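Local coordinates for biotin protein ligase-like protein of unknown function (Silicibacter sp., PDB 3BFM) that is of unknown function but resembles biotin protein ligases in fold, and could bind a biotin- or lipoate-like substrate if the resemblance extends to activity, at residues 37-42 and 52-57; 108-113 and 120-125; 65-70 and 169-174; 77-82 and 157-162. All blocks are in the same frame, centred on the assembly; numbering follows the deposited sequence. Where two conformers were deposited one is given.

Contact 1 (37-42 and 52-57); sequences AGLVVY and ALVLAP. With CA (calcium ion), chain C.
V40 and L53 form a non-hydrogen-bonded antiparallel pair where strand segments 39-42 and 52-55 run side by side, their axes 4.9 Å apart at 160°, in the hairpin of strands 39-44 and 48-55. The next pair, V41 with A52, is hydrogen-bonded: V41 N donates to A52 O over 2.9 Å, and A52 N returns the bond to V41 O. The ladder continues with V54 N on L39 O and finishes with G38 N on V54 O, 2.9 Å and nearly straight at 166°. Side chains alternate between the two faces. V40 and L53 lie side by side and point the same way, V40 CG2 resting 3.7 Å from L53 CD2 in one of the two conformers of the leucine. V41 and A52 are on the other face, which helix 23-32 covers. V54 has one methyl, CG2, 4.1 Å from L39 CD2, while its CG1 reaches back to A37 CA. A37 CB meets the backbone of L55 and A56. The carbonyl of A37 faces elsewhere: A37 O binds a calcium ion at 2.4 Å, together with five waters and A37 O of the second subunit. G38 follows with phi at 107°, a conformation in which any CB would collide with A37 O. The chemistry is thus divided: backbone bonds and methyl groups hold the strands together, whereas the A37 carbonyl goes to a metal ion joining the two subunits at the loop leading into the hairpin. Its ligands, waters and carbonyl oxygens, are all neutral, so dipoles rather than opposite charge probably hold it.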
loop_
_atom_site.group_PDB
_atom_site.type_symbol
_atom_site.label_atom_id
_atom_site.label_comp_id
_atom_site.label_asym_id
_atom_site.label_seq_id
_atom_site.Cartn_x
_atom_site.Cartn_y
_atom_site.Cartn_z
ATOM N N ALA A 37 -1.426 8.462 -0.136
ATOM C CA ALA A 37 -2.360 7.369 -0.054
ATOM C C ALA A 37 -1.918 6.358 0.997
ATOM O O ALA A 37 -0.730 6.220 1.286
ATOM C CB ALA A 37 -2.484 6.689 -1.410
ATOM N N GLY A 38 -2.888 5.677 1.591
ATOM C CA GLY A 38 -2.612 4.598 2.487
ATOM C C GLY A 38 -2.865 4.941 3.934
ATOM O O GLY A 38 -2.962 4.042 4.749
ATOM N N LEU A 39 -2.988 6.225 4.235
ATOM C CA LEU A 39 -3.430 6.645 5.565
ATOM C C LEU A 39 -4.862 6.218 5.839
ATOM O O LEU A 39 -5.766 6.468 5.003
ATOM C CB LEU A 39 -3.355 8.141 5.703
ATOM C CG LEU A 39 -3.767 8.765 7.033
ATOM C CD1 LEU A 39 -2.786 8.370 8.143
ATOM C CD2 LEU A 39 -3.861 10.301 6.894
ATOM N N VAL A 40 -5.048 5.640 7.016
ATOM C CA VAL A 40 -6.335 5.280 7.577
ATOM C C VAL A 40 -6.465 6.013 8.902
ATOM O O VAL A 40 -5.843 5.658 9.880
ATOM C CB VAL A 40 -6.517 3.754 7.812
ATOM C CG1 VAL A 40 -7.903 3.451 8.405
ATOM C CG2 VAL A 40 -6.259 2.967 6.541
ATOM N N VAL A 41 -7.281 7.051 8.919
ATOM C CA VAL A 41 -7.590 7.767 10.155
ATOM C C VAL A 41 -8.823 7.145 10.769
ATOM O O VAL A 41 -9.783 6.879 10.064
ATOM C CB VAL A 41 -7.878 9.251 9.887
ATOM C CG1 VAL A 41 -8.049 10.009 11.242
ATOM C CG2 VAL A 41 -6.772 9.864 9.039
ATOM N N TYR A 42 -8.800 6.885 12.072
ATOM C CA TYR A 42 -9.930 6.253 12.707
ATOM C C TYR A 42 -10.211 6.841 14.074
ATOM O O TYR A 42 -9.369 7.520 14.690
ATOM C CB TYR A 42 -9.717 4.732 12.773
ATOM C CG TYR A 42 -8.554 4.330 13.671
ATOM C CD1 TYR A 42 -8.752 4.110 15.008
ATOM C CD2 TYR A 42 -7.280 4.154 13.150
ATOM C CE1 TYR A 42 -7.728 3.749 15.826
ATOM C CE2 TYR A 42 -6.210 3.773 13.983
ATOM C CZ TYR A 42 -6.452 3.575 15.298
ATOM O OH TYR A 42 -5.403 3.230 16.147
ATOM N N ALA A 52 -11.493 6.720 7.908
ATOM C CA ALA A 52 -11.384 7.378 6.578
ATOM C C ALA A 52 -10.066 6.935 5.962
ATOM O O ALA A 52 -9.070 6.843 6.654
ATOM C CB ALA A 52 -11.500 8.927 6.657
ATOM N N LEU A 53 -10.119 6.683 4.652
ATOM C CA LEU A 53 -8.973 6.259 3.826
ATOM C C LEU A 53 -8.604 7.340 2.831
ATOM O O LEU A 53 -9.493 7.856 2.112
ATOM C CB LEU A 53 -9.335 5.064 2.959
ATOM C CG LEU A 53 -10.173 3.945 3.532
ATOM C CD1 LEU A 53 -10.395 2.949 2.406
ATOM C CD2 LEU A 53 -9.453 3.304 4.715
ATOM N N VAL A 54 -7.301 7.647 2.756
ATOM C CA VAL A 54 -6.759 8.558 1.731
ATOM C C VAL A 54 -6.273 7.699 0.559
ATOM O O VAL A 54 -5.489 6.740 0.754
ATOM C CB VAL A 54 -5.590 9.419 2.253
ATOM C CG1 VAL A 54 -4.946 10.220 1.102
ATOM C CG2 VAL A 54 -6.070 10.328 3.436
ATOM N N LEU A 55 -6.777 8.051 -0.621
ATOM C CA LEU A 55 -6.477 7.396 -1.889
ATOM C C LEU A 55 -5.997 8.428 -2.926
ATOM O O LEU A 55 -6.241 9.638 -2.801
ATOM C CB LEU A 55 -7.741 6.720 -2.406
ATOM C CG LEU A 55 -8.408 5.788 -1.408
ATOM C CD1 LEU A 55 -9.746 5.249 -1.915
ATOM C CD2 LEU A 55 -7.445 4.645 -1.123
ATOM N N ALA A 56 -5.312 7.937 -3.949
ATOM C CA ALA A 56 -4.890 8.774 -5.069
ATOM C C ALA A 56 -4.883 8.016 -6.400
ATOM O O ALA A 56 -3.826 7.787 -6.979
ATOM C CB ALA A 56 -3.515 9.376 -4.779
ATOM N N PRO A 57 -6.068 7.652 -6.918
ATOM C CA PRO A 57 -6.127 6.938 -8.198
ATOM C C PRO A 57 -5.799 7.881 -9.365
ATOM O O PRO A 57 -6.255 9.023 -9.411
ATOM C CB PRO A 57 -7.563 6.440 -8.266
ATOM C CG PRO A 57 -8.338 7.398 -7.435
ATOM C CD PRO A 57 -7.409 7.940 -6.371
HETATM CA CA CA C . 1.448 5.862 2.308
HETATM O O HOH W 1 2.206 5.909 -0.037
HETATM O O HOH W 2 0.899 3.665 1.379
HETATM O O HOH W 3 0.460 7.694 3.611
HETATM O O HOH W 4 3.289 7.505 2.302
HETATM O O HOH W 5 0.415 4.714 4.170
#

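Contact 2 (108-113 and 120-125); sequences RIAAST and PDWLVV
W122 lays its indole against the backbone of A111 and S112 near the turn of a beta hairpin, strands 102-111 and 123-130, part of the large mixed sheet. From W122 CB the first torsion, 59°, sets CG between the backbone N and the carbonyl carbon. One face of the ring lies against A111 and S112, with S112 N over the ring centre. The five-membered ring takes S112 CB over its face, a CH-pi contact 3.5 Å from the centroid. W122 CD1 and NE1 both touch that carbon, NE1 at 3.3 Å, and NE1 also hydrogen-bonds E32 OE1 on helix 23-32. Further along, CE2 and CZ2 meet S112 CA. At the far rim CZ3 lies 3.6 Å from A111 CA and CH2 approaches A111 O, with A110 CB also near CZ3. An alanine here would probably leave E32 OE1 without this donor and open a gap beside A111 and S112. The same two segments are tied by polar bonds. A110 and V124 exchange a reciprocal backbone pair, and S112 N donates to W122 O. Where the strands give way to the turn, S112 OG accepts D121 N at 2.7 Å, which helps hold the hydroxyl in place. T113 CG2 packs on P120 CB nearby. On the face carrying I109, A111, L123 and V125, the packing is tight: I109 CD1 comes within 3.4 Å of L123 CD2.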
loop_
_atom_site.group_PDB
_atom_site.type_symbol
_atom_site.label_atom_id
_atom_site.label_comp_id
_atom_site.label_asym_id
_atom_site.label_seq_id
_atom_site.Cartn_x
_atom_site.Cartn_y
_atom_site.Cartn_z
ATOM N N ARG A 108 -18.875 8.157 2.954
ATOM C CA ARG A 108 -18.788 9.487 2.367
ATOM C C ARG A 108 -17.574 9.529 1.482
ATOM O O ARG A 108 -16.600 8.766 1.711
ATOM C CB ARG A 108 -18.686 10.586 3.455
ATOM C CG ARG A 108 -20.015 10.815 4.153
ATOM C CD ARG A 108 -19.955 12.012 5.055
ATOM N NE ARG A 108 -19.173 11.696 6.244
ATOM C CZ ARG A 108 -18.764 12.596 7.135
ATOM N NH1 ARG A 108 -19.046 13.879 6.967
ATOM N NH2 ARG A 108 -18.063 12.205 8.192
ATOM N N ILE A 109 -17.599 10.441 0.523
ATOM C CA ILE A 109 -16.475 10.618 -0.386
ATOM C C ILE A 109 -16.207 12.109 -0.644
ATOM O O ILE A 109 -17.171 12.893 -0.814
ATOM C CB ILE A 109 -16.693 9.824 -1.711
ATOM C CG1 ILE A 109 -15.493 9.991 -2.605
ATOM C CG2 ILE A 109 -17.980 10.241 -2.502
ATOM C CD1 ILE A 109 -15.312 8.831 -3.592
ATOM N N ALA A 110 -14.911 12.466 -0.686
ATOM C CA ALA A 110 -14.465 13.821 -1.008
ATOM C C ALA A 110 -13.282 13.704 -1.917
ATOM O O ALA A 110 -12.589 12.671 -1.978
ATOM C CB ALA A 110 -14.064 14.640 0.252
ATOM N N ALA A 111 -13.050 14.764 -2.660
ATOM C CA ALA A 111 -11.854 14.814 -3.474
ATOM C C ALA A 111 -11.321 16.248 -3.665
ATOM O O ALA A 111 -11.982 17.218 -3.305
ATOM C CB ALA A 111 -12.124 14.120 -4.825
ATOM N N SER A 112 -10.145 16.339 -4.284
ATOM C CA SER A 112 -9.355 17.573 -4.352
ATOM C C SER A 112 -9.930 18.501 -5.373
ATOM O O SER A 112 -9.605 19.681 -5.376
ATOM C CB SER A 112 -7.897 17.269 -4.706
ATOM O OG SER A 112 -7.752 16.818 -6.059
ATOM N N THR A 113 -10.817 17.972 -6.214
ATOM C CA THR A 113 -11.421 18.697 -7.326
ATOM C C THR A 113 -12.884 18.291 -7.435
ATOM O O THR A 113 -13.296 17.234 -6.920
ATOM C CB THR A 113 -10.714 18.319 -8.666
ATOM O OG1 THR A 113 -11.293 19.047 -9.762
ATOM C CG2 THR A 113 -10.903 16.851 -8.942
ATOM N N PRO A 120 -7.838 13.904 -9.754
ATOM C CA PRO A 120 -7.676 14.570 -8.471
ATOM C C PRO A 120 -6.309 14.308 -7.829
ATOM O O PRO A 120 -5.692 13.269 -8.067
ATOM C CB PRO A 120 -8.854 14.009 -7.618
ATOM C CG PRO A 120 -9.382 12.831 -8.319
ATOM C CD PRO A 120 -8.692 12.693 -9.672
ATOM N N ASP A 121 -5.831 15.230 -7.006
ATOM C CA ASP A 121 -4.582 15.005 -6.270
ATOM C C ASP A 121 -4.837 14.009 -5.165
ATOM O O ASP A 121 -3.919 13.384 -4.668
ATOM C CB ASP A 121 -4.086 16.290 -5.638
ATOM C CG ASP A 121 -3.657 17.353 -6.662
ATOM O OD1 ASP A 121 -3.359 17.016 -7.826
ATOM O OD2 ASP A 121 -3.620 18.539 -6.270
ATOM N N TRP A 122 -6.095 13.925 -4.732
ATOM C CA TRP A 122 -6.471 13.018 -3.643
ATOM C C TRP A 122 -7.946 12.760 -3.630
ATOM O O TRP A 122 -8.738 13.557 -4.113
ATOM C CB TRP A 122 -6.022 13.539 -2.281
ATOM C CG TRP A 122 -6.562 14.869 -1.914
ATOM C CD1 TRP A 122 -5.912 16.081 -2.046
ATOM C CD2 TRP A 122 -7.834 15.170 -1.305
ATOM N NE1 TRP A 122 -6.700 17.081 -1.593
ATOM C CE2 TRP A 122 -7.883 16.566 -1.131
ATOM C CE3 TRP A 122 -8.944 14.406 -0.927
ATOM C CZ2 TRP A 122 -8.977 17.200 -0.586
ATOM C CZ3 TRP A 122 -10.030 15.043 -0.365
ATOM C CH2 TRP A 122 -10.040 16.432 -0.213
ATOM N N LEU A 123 -8.301 11.645 -2.988
ATOM C CA LEU A 123 -9.659 11.283 -2.723
ATOM C C LEU A 123 -9.708 10.626 -1.340
ATOM O O LEU A 123 -8.791 9.917 -0.972
ATOM C CB LEU A 123 -10.107 10.314 -3.802
ATOM C CG LEU A 123 -11.590 10.039 -3.937
ATOM C CD1 LEU A 123 -12.014 9.952 -5.420
ATOM C CD2 LEU A 123 -11.974 8.766 -3.164
ATOM N N VAL A 124 -10.755 10.893 -0.584
ATOM C CA VAL A 124 -10.932 10.273 0.742
ATOM C C VAL A 124 -12.286 9.618 0.801
ATOM O O VAL A 124 -13.277 10.214 0.373
ATOM C CB VAL A 124 -10.847 11.329 1.883
ATOM C CG1 VAL A 124 -11.300 10.759 3.227
ATOM C CG2 VAL A 124 -9.423 11.911 1.963
ATOM N N VAL A 125 -12.317 8.383 1.298
ATOM C CA VAL A 125 -13.575 7.691 1.600
ATOM C C VAL A 125 -13.712 7.502 3.088
ATOM O O VAL A 125 -12.816 6.971 3.734
ATOM C CB VAL A 125 -13.656 6.328 0.880
ATOM C CG1 VAL A 125 -14.899 5.568 1.326
ATOM C CG2 VAL A 125 -13.643 6.566 -0.584
#

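Contact 3 (65-70 and 169-174); sequences MAMLPV and HWINRW
A helix-helix contact, which includes a Met-aromatic pair, brings M67 and V70 of helix 67-82 against I171 and W174 of helix 156-175. M67 is a selenomethionine whose chain bends at chi2 and again at chi3, and the second bend, 99°, turns CE onto the indole of W174. There CE sits 3.3 Å above the ring plane, over its centre, and 3.5 Å from the centroid of the six-membered ring. The selenium is farther off, 5.0 Å from that centroid, and instead meets I171 CG1 at 4.1 Å. A66 CB approaches W174 NE1 obliquely. One turn along, V70 CG1 rests 3.7 Å from W170 CB and touches I171 CG1 as well, the valine and isoleucine side chains crossing at about a right angle. A serine in place of W174 would probably leave M67 CE without the ring it lies over, with a gap in its place. L55 of strand 48-55 lies against both M67 and I171, extending the apolar cluster toward the sheet. The contacts between the two segments are apolar, CH-pi and Met-aromatic, so the fit probably rests on the shape of the side chains more than on polar pairing.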
loop_
_atom_site.group_PDB
_atom_site.type_symbol
_atom_site.label_atom_id
_atom_site.label_comp_id
_atom_site.label_asym_id
_atom_site.label_seq_id
_atom_site.Cartn_x
_atom_site.Cartn_y
_atom_site.Cartn_z
HETATM N N MSE A 65 -14.605 8.222 -8.834
HETATM C CA MSE A 65 -15.818 8.022 -8.032
HETATM C C MSE A 65 -16.129 6.543 -7.726
HETATM O O MSE A 65 -16.822 6.279 -6.744
HETATM C CB MSE A 65 -17.021 8.651 -8.724
HETATM C CG MSE A 65 -16.958 10.133 -8.926
HETATM SE SE MSE A 65 -16.440 11.124 -7.257
HETATM C CE MSE A 65 -17.865 10.707 -6.194
ATOM N N ALA A 66 -15.641 5.607 -8.551
ATOM C CA ALA A 66 -15.779 4.163 -8.295
ATOM C C ALA A 66 -15.216 3.764 -6.929
ATOM O O ALA A 66 -15.501 2.670 -6.412
ATOM C CB ALA A 66 -15.119 3.364 -9.412
HETATM N N MSE A 67 -14.407 4.630 -6.325
HETATM C CA MSE A 67 -13.874 4.292 -5.012
HETATM C C MSE A 67 -15.000 4.155 -3.968
HETATM O O MSE A 67 -14.866 3.405 -2.982
HETATM C CB MSE A 67 -12.837 5.341 -4.542
HETATM C CG MSE A 67 -11.543 5.369 -5.404
HETATM SE SE MSE A 67 -10.567 3.693 -5.307
HETATM C CE MSE A 67 -11.314 2.966 -7.079
ATOM N N LEU A 68 -16.092 4.909 -4.143
ATOM C CA LEU A 68 -17.246 4.759 -3.223
ATOM C C LEU A 68 -17.864 3.344 -3.268
ATOM O O LEU A 68 -17.878 2.636 -2.234
ATOM C CB LEU A 68 -18.299 5.851 -3.449
ATOM C CG LEU A 68 -19.527 5.820 -2.554
ATOM C CD1 LEU A 68 -19.073 5.927 -1.092
ATOM C CD2 LEU A 68 -20.478 6.956 -2.885
ATOM N N PRO A 69 -18.377 2.902 -4.450
ATOM C CA PRO A 69 -18.845 1.504 -4.513
ATOM C C PRO A 69 -17.824 0.441 -4.131
ATOM O O PRO A 69 -18.159 -0.531 -3.437
ATOM C CB PRO A 69 -19.316 1.345 -5.961
ATOM C CG PRO A 69 -18.995 2.597 -6.644
ATOM C CD PRO A 69 -18.719 3.649 -5.683
ATOM N N VAL A 70 -16.586 0.633 -4.559
ATOM C CA VAL A 70 -15.506 -0.247 -4.162
ATOM C C VAL A 70 -15.401 -0.383 -2.651
ATOM O O VAL A 70 -15.315 -1.502 -2.153
ATOM C CB VAL A 70 -14.163 0.177 -4.776
ATOM C CG1 VAL A 70 -12.981 -0.530 -4.067
ATOM C CG2 VAL A 70 -14.115 -0.065 -6.286
ATOM N N HIS A 169 -8.126 -5.091 -1.179
ATOM C CA HIS A 169 -8.281 -6.157 -2.180
ATOM C C HIS A 169 -8.989 -5.644 -3.460
ATOM O O HIS A 169 -8.480 -5.807 -4.581
ATOM C CB HIS A 169 -9.020 -7.345 -1.547
ATOM C CG HIS A 169 -9.442 -8.383 -2.526
ATOM N ND1 HIS A 169 -8.587 -9.368 -2.976
ATOM C CD2 HIS A 169 -10.619 -8.584 -3.163
ATOM C CE1 HIS A 169 -9.224 -10.128 -3.850
ATOM N NE2 HIS A 169 -10.461 -9.683 -3.970
ATOM N N TRP A 170 -10.120 -4.963 -3.272
ATOM C CA TRP A 170 -10.949 -4.491 -4.403
ATOM C C TRP A 170 -10.295 -3.286 -5.125
ATOM O O TRP A 170 -10.421 -3.106 -6.346
ATOM C CB TRP A 170 -12.382 -4.213 -3.933
ATOM C CG TRP A 170 -13.129 -5.451 -3.682
ATOM C CD1 TRP A 170 -13.518 -5.954 -2.484
ATOM C CD2 TRP A 170 -13.551 -6.395 -4.670
ATOM N NE1 TRP A 170 -14.177 -7.136 -2.661
ATOM C CE2 TRP A 170 -14.212 -7.432 -3.994
ATOM C CE3 TRP A 170 -13.450 -6.449 -6.059
ATOM C CZ2 TRP A 170 -14.758 -8.538 -4.671
ATOM C CZ3 TRP A 170 -13.991 -7.535 -6.729
ATOM C CH2 TRP A 170 -14.631 -8.567 -6.030
ATOM N N ILE A 171 -9.569 -2.446 -4.382
ATOM C CA ILE A 171 -8.918 -1.309 -5.006
ATOM C C ILE A 171 -7.839 -1.869 -5.892
ATOM O O ILE A 171 -7.683 -1.422 -7.009
ATOM C CB ILE A 171 -8.259 -0.347 -3.969
ATOM C CG1 ILE A 171 -9.342 0.422 -3.205
ATOM C CG2 ILE A 171 -7.299 0.618 -4.684
ATOM C CD1 ILE A 171 -8.840 1.099 -1.861
ATOM N N ASN A 172 -7.125 -2.894 -5.418
ATOM C CA ASN A 172 -6.079 -3.502 -6.280
ATOM C C ASN A 172 -6.694 -4.137 -7.543
ATOM O O ASN A 172 -6.176 -3.979 -8.637
ATOM C CB ASN A 172 -5.195 -4.506 -5.520
ATOM C CG ASN A 172 -4.236 -3.823 -4.547
ATOM O OD1 ASN A 172 -3.782 -2.721 -4.805
ATOM N ND2 ASN A 172 -3.908 -4.490 -3.443
ATOM N N ARG A 173 -7.846 -4.772 -7.419
ATOM C CA ARG A 173 -8.492 -5.365 -8.582
ATOM C C ARG A 173 -9.009 -4.312 -9.546
ATOM O O ARG A 173 -8.951 -4.483 -10.765
ATOM C CB ARG A 173 -9.599 -6.304 -8.155
ATOM C CG ARG A 173 -9.007 -7.499 -7.423
ATOM C CD ARG A 173 -10.021 -8.452 -7.058
ATOM N NE ARG A 173 -10.441 -9.224 -8.221
ATOM C CZ ARG A 173 -11.501 -10.020 -8.229
ATOM N NH1 ARG A 173 -12.235 -10.157 -7.125
ATOM N NH2 ARG A 173 -11.806 -10.685 -9.339
ATOM N N TRP A 174 -9.528 -3.215 -9.004
ATOM C CA TRP A 174 -9.944 -2.107 -9.818
ATOM C C TRP A 174 -8.750 -1.583 -10.635
ATOM O O TRP A 174 -8.849 -1.331 -11.840
ATOM C CB TRP A 174 -10.507 -1.006 -8.922
ATOM C CG TRP A 174 -10.821 0.257 -9.634
ATOM C CD1 TRP A 174 -11.980 0.572 -10.289
ATOM C CD2 TRP A 174 -9.972 1.403 -9.753
ATOM N NE1 TRP A 174 -11.908 1.827 -10.797
ATOM C CE2 TRP A 174 -10.688 2.372 -10.477
ATOM C CE3 TRP A 174 -8.684 1.710 -9.291
ATOM C CZ2 TRP A 174 -10.154 3.620 -10.783
ATOM C CZ3 TRP A 174 -8.149 2.954 -9.593
ATOM C CH2 TRP A 174 -8.891 3.895 -10.340
#

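Contact 4 (77-82 and 157-162); sequences NALGAL and PRLLES
L82 CD1 reaches across to the backbone of the facing helix, 3.5 Å from L159 CA and close to L159 N as well. Its methyl lies beside R158 CB and S162 CB too. L159 reaches back across the contact: its CG is anti to the backbone N (chi1 -177°), and its CD1 ends 3.9 Å from L79 CA and 4.1 Å from L79 CD1, the two leucine side chains crossing at a slant. At A78, CB meets S162 CB at 3.8 Å. The small size of these two residues goes with the close backbone approach here, A78 CA to S162 CA being 5.0 Å. This is the end of helix 67-82 packing on the early part of helix 156-175, with segment axes 8.9 Å apart and inclined at 136°. Further out, the R158 chain is bent at chi2 and chi3, and its guanidinium forms a salt bridge with E161 of its own helix. It grips the carboxylate side-on, NE to OE1 at 2.7 Å and NH2 to OE2 at 2.9 Å, both nitrogens arriving from above the carboxylate plane. E161 OE2 also accepts T7 N, while P157 CB lies over one face of the guanidinium, toward its rim. S162 O receives H166 ND1, and the same histidine touches N77 and A78. L79 and L82 also touch loop residues L146 and V154, respectively.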
loop_
_atom_site.group_PDB
_atom_site.type_symbol
_atom_site.label_atom_id
_atom_site.label_comp_id
_atom_site.label_asym_id
_atom_site.label_seq_id
_atom_site.Cartn_x
_atom_site.Cartn_y
_atom_site.Cartn_z
ATOM N N ASN A 77 -18.164 -7.087 2.514
ATOM C CA ASN A 77 -17.333 -8.284 2.651
ATOM C C ASN A 77 -16.747 -8.387 4.055
ATOM O O ASN A 77 -16.665 -9.474 4.628
ATOM C CB ASN A 77 -16.132 -8.252 1.698
ATOM C CG ASN A 77 -16.481 -8.394 0.213
ATOM O OD1 ASN A 77 -15.564 -8.468 -0.595
ATOM N ND2 ASN A 77 -17.742 -8.390 -0.152
ATOM N N ALA A 78 -16.319 -7.248 4.588
ATOM C CA ALA A 78 -15.723 -7.139 5.907
ATOM C C ALA A 78 -16.744 -7.523 6.965
ATOM O O ALA A 78 -16.476 -8.373 7.792
ATOM C CB ALA A 78 -15.172 -5.709 6.144
ATOM N N LEU A 79 -17.938 -6.939 6.924
ATOM C CA LEU A 79 -18.958 -7.321 7.914
ATOM C C LEU A 79 -19.383 -8.821 7.779
ATOM O O LEU A 79 -19.492 -9.544 8.788
ATOM C CB LEU A 79 -20.167 -6.396 7.800
ATOM C CG LEU A 79 -21.225 -6.457 8.904
ATOM C CD1 LEU A 79 -20.578 -6.410 10.296
ATOM C CD2 LEU A 79 -22.200 -5.292 8.710
ATOM N N GLY A 80 -19.602 -9.286 6.549
ATOM C CA GLY A 80 -19.923 -10.699 6.303
ATOM C C GLY A 80 -18.917 -11.717 6.834
ATOM O O GLY A 80 -19.279 -12.820 7.261
ATOM N N ALA A 81 -17.646 -11.349 6.820
ATOM C CA ALA A 81 -16.606 -12.184 7.423
ATOM C C ALA A 81 -16.691 -12.298 8.965
ATOM O O ALA A 81 -16.082 -13.205 9.539
ATOM C CB ALA A 81 -15.232 -11.663 7.030
ATOM N N LEU A 82 -17.395 -11.374 9.628
ATOM C CA LEU A 82 -17.415 -11.276 11.104
ATOM C C LEU A 82 -18.790 -11.477 11.742
ATOM O O LEU A 82 -18.898 -11.794 12.919
ATOM C CB LEU A 82 -16.871 -9.899 11.544
ATOM C CG LEU A 82 -15.413 -9.588 11.186
ATOM C CD1 LEU A 82 -15.013 -8.166 11.630
ATOM C CD2 LEU A 82 -14.459 -10.600 11.778
ATOM N N PRO A 157 -12.654 -2.897 16.542
ATOM C CA PRO A 157 -11.300 -2.928 15.987
ATOM C C PRO A 157 -11.129 -3.956 14.870
ATOM O O PRO A 157 -10.439 -3.701 13.899
ATOM C CB PRO A 157 -10.423 -3.339 17.191
ATOM C CG PRO A 157 -11.224 -3.077 18.395
ATOM C CD PRO A 157 -12.670 -3.144 17.996
ATOM N N ARG A 158 -11.689 -5.144 15.036
ATOM C CA ARG A 158 -11.558 -6.199 14.021
ATOM C C ARG A 158 -12.291 -5.842 12.743
ATOM O O ARG A 158 -11.831 -6.144 11.657
ATOM C CB ARG A 158 -12.078 -7.531 14.549
ATOM C CG ARG A 158 -11.379 -8.040 15.829
ATOM C CD ARG A 158 -9.922 -8.420 15.624
ATOM N NE ARG A 158 -8.991 -7.300 15.665
ATOM C CZ ARG A 158 -8.566 -6.692 16.773
ATOM N NH1 ARG A 158 -9.031 -7.043 17.970
ATOM N NH2 ARG A 158 -7.703 -5.694 16.674
ATOM N N LEU A 159 -13.458 -5.226 12.884
ATOM C CA LEU A 159 -14.238 -4.727 11.726
ATOM C C LEU A 159 -13.485 -3.644 10.912
ATOM O O LEU A 159 -13.444 -3.662 9.676
ATOM C CB LEU A 159 -15.603 -4.248 12.184
ATOM C CG LEU A 159 -16.542 -3.765 11.061
ATOM C CD1 LEU A 159 -16.847 -4.827 10.000
ATOM C CD2 LEU A 159 -17.877 -3.210 11.621
ATOM N N LEU A 160 -12.891 -2.694 11.629
ATOM C CA LEU A 160 -12.012 -1.706 11.016
ATOM C C LEU A 160 -10.868 -2.313 10.229
ATOM O O LEU A 160 -10.631 -1.935 9.082
ATOM C CB LEU A 160 -11.499 -0.752 12.084
ATOM C CG LEU A 160 -10.492 0.302 11.663
ATOM C CD1 LEU A 160 -11.053 1.222 10.548
ATOM C CD2 LEU A 160 -10.114 1.108 12.917
ATOM N N GLU A 161 -10.136 -3.252 10.849
ATOM C CA GLU A 161 -9.049 -3.943 10.191
ATOM C C GLU A 161 -9.531 -4.647 8.949
ATOM O O GLU A 161 -8.882 -4.612 7.906
ATOM C CB GLU A 161 -8.466 -5.007 11.136
ATOM C CG GLU A 161 -7.704 -4.426 12.278
ATOM C CD GLU A 161 -7.299 -5.463 13.323
ATOM O OE1 GLU A 161 -7.849 -6.595 13.316
ATOM O OE2 GLU A 161 -6.392 -5.143 14.128
ATOM N N SER A 162 -10.682 -5.293 9.075
ATOM C CA SER A 162 -11.246 -6.070 7.980
ATOM C C SER A 162 -11.712 -5.173 6.832
ATOM O O SER A 162 -11.544 -5.511 5.665
ATOM C CB SER A 162 -12.382 -6.929 8.494
ATOM O OG SER A 162 -12.734 -7.872 7.520
#

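How the contacts relate
Contacts 1 and 2 are two hairpins of one seven-stranded mixed sheet, their centres about 10 Å apart, and the neighbouring strands 48-55 and 123-130 join them through probable hydrogen bonds, L53 N to V125 O and L55 N to L123 O. Contacts 3 and 4, centres about 17 Å apart, lie on the same pair of helices, 67-82 and 156-175, linked by W170 NE1 to N77 OD1. Contact 3 rests on both hairpins, through L55 and I109 among others, whereas contact 4 is about 24 Å from contact 2 between centres. Contact 1 closes first along the chain; contact 2 then falls within contact 4, and both within contact 3. Long-range helix pairing thus encloses the strand pairing of contact 2, and contacts 1 and 3 both touch the second subunit.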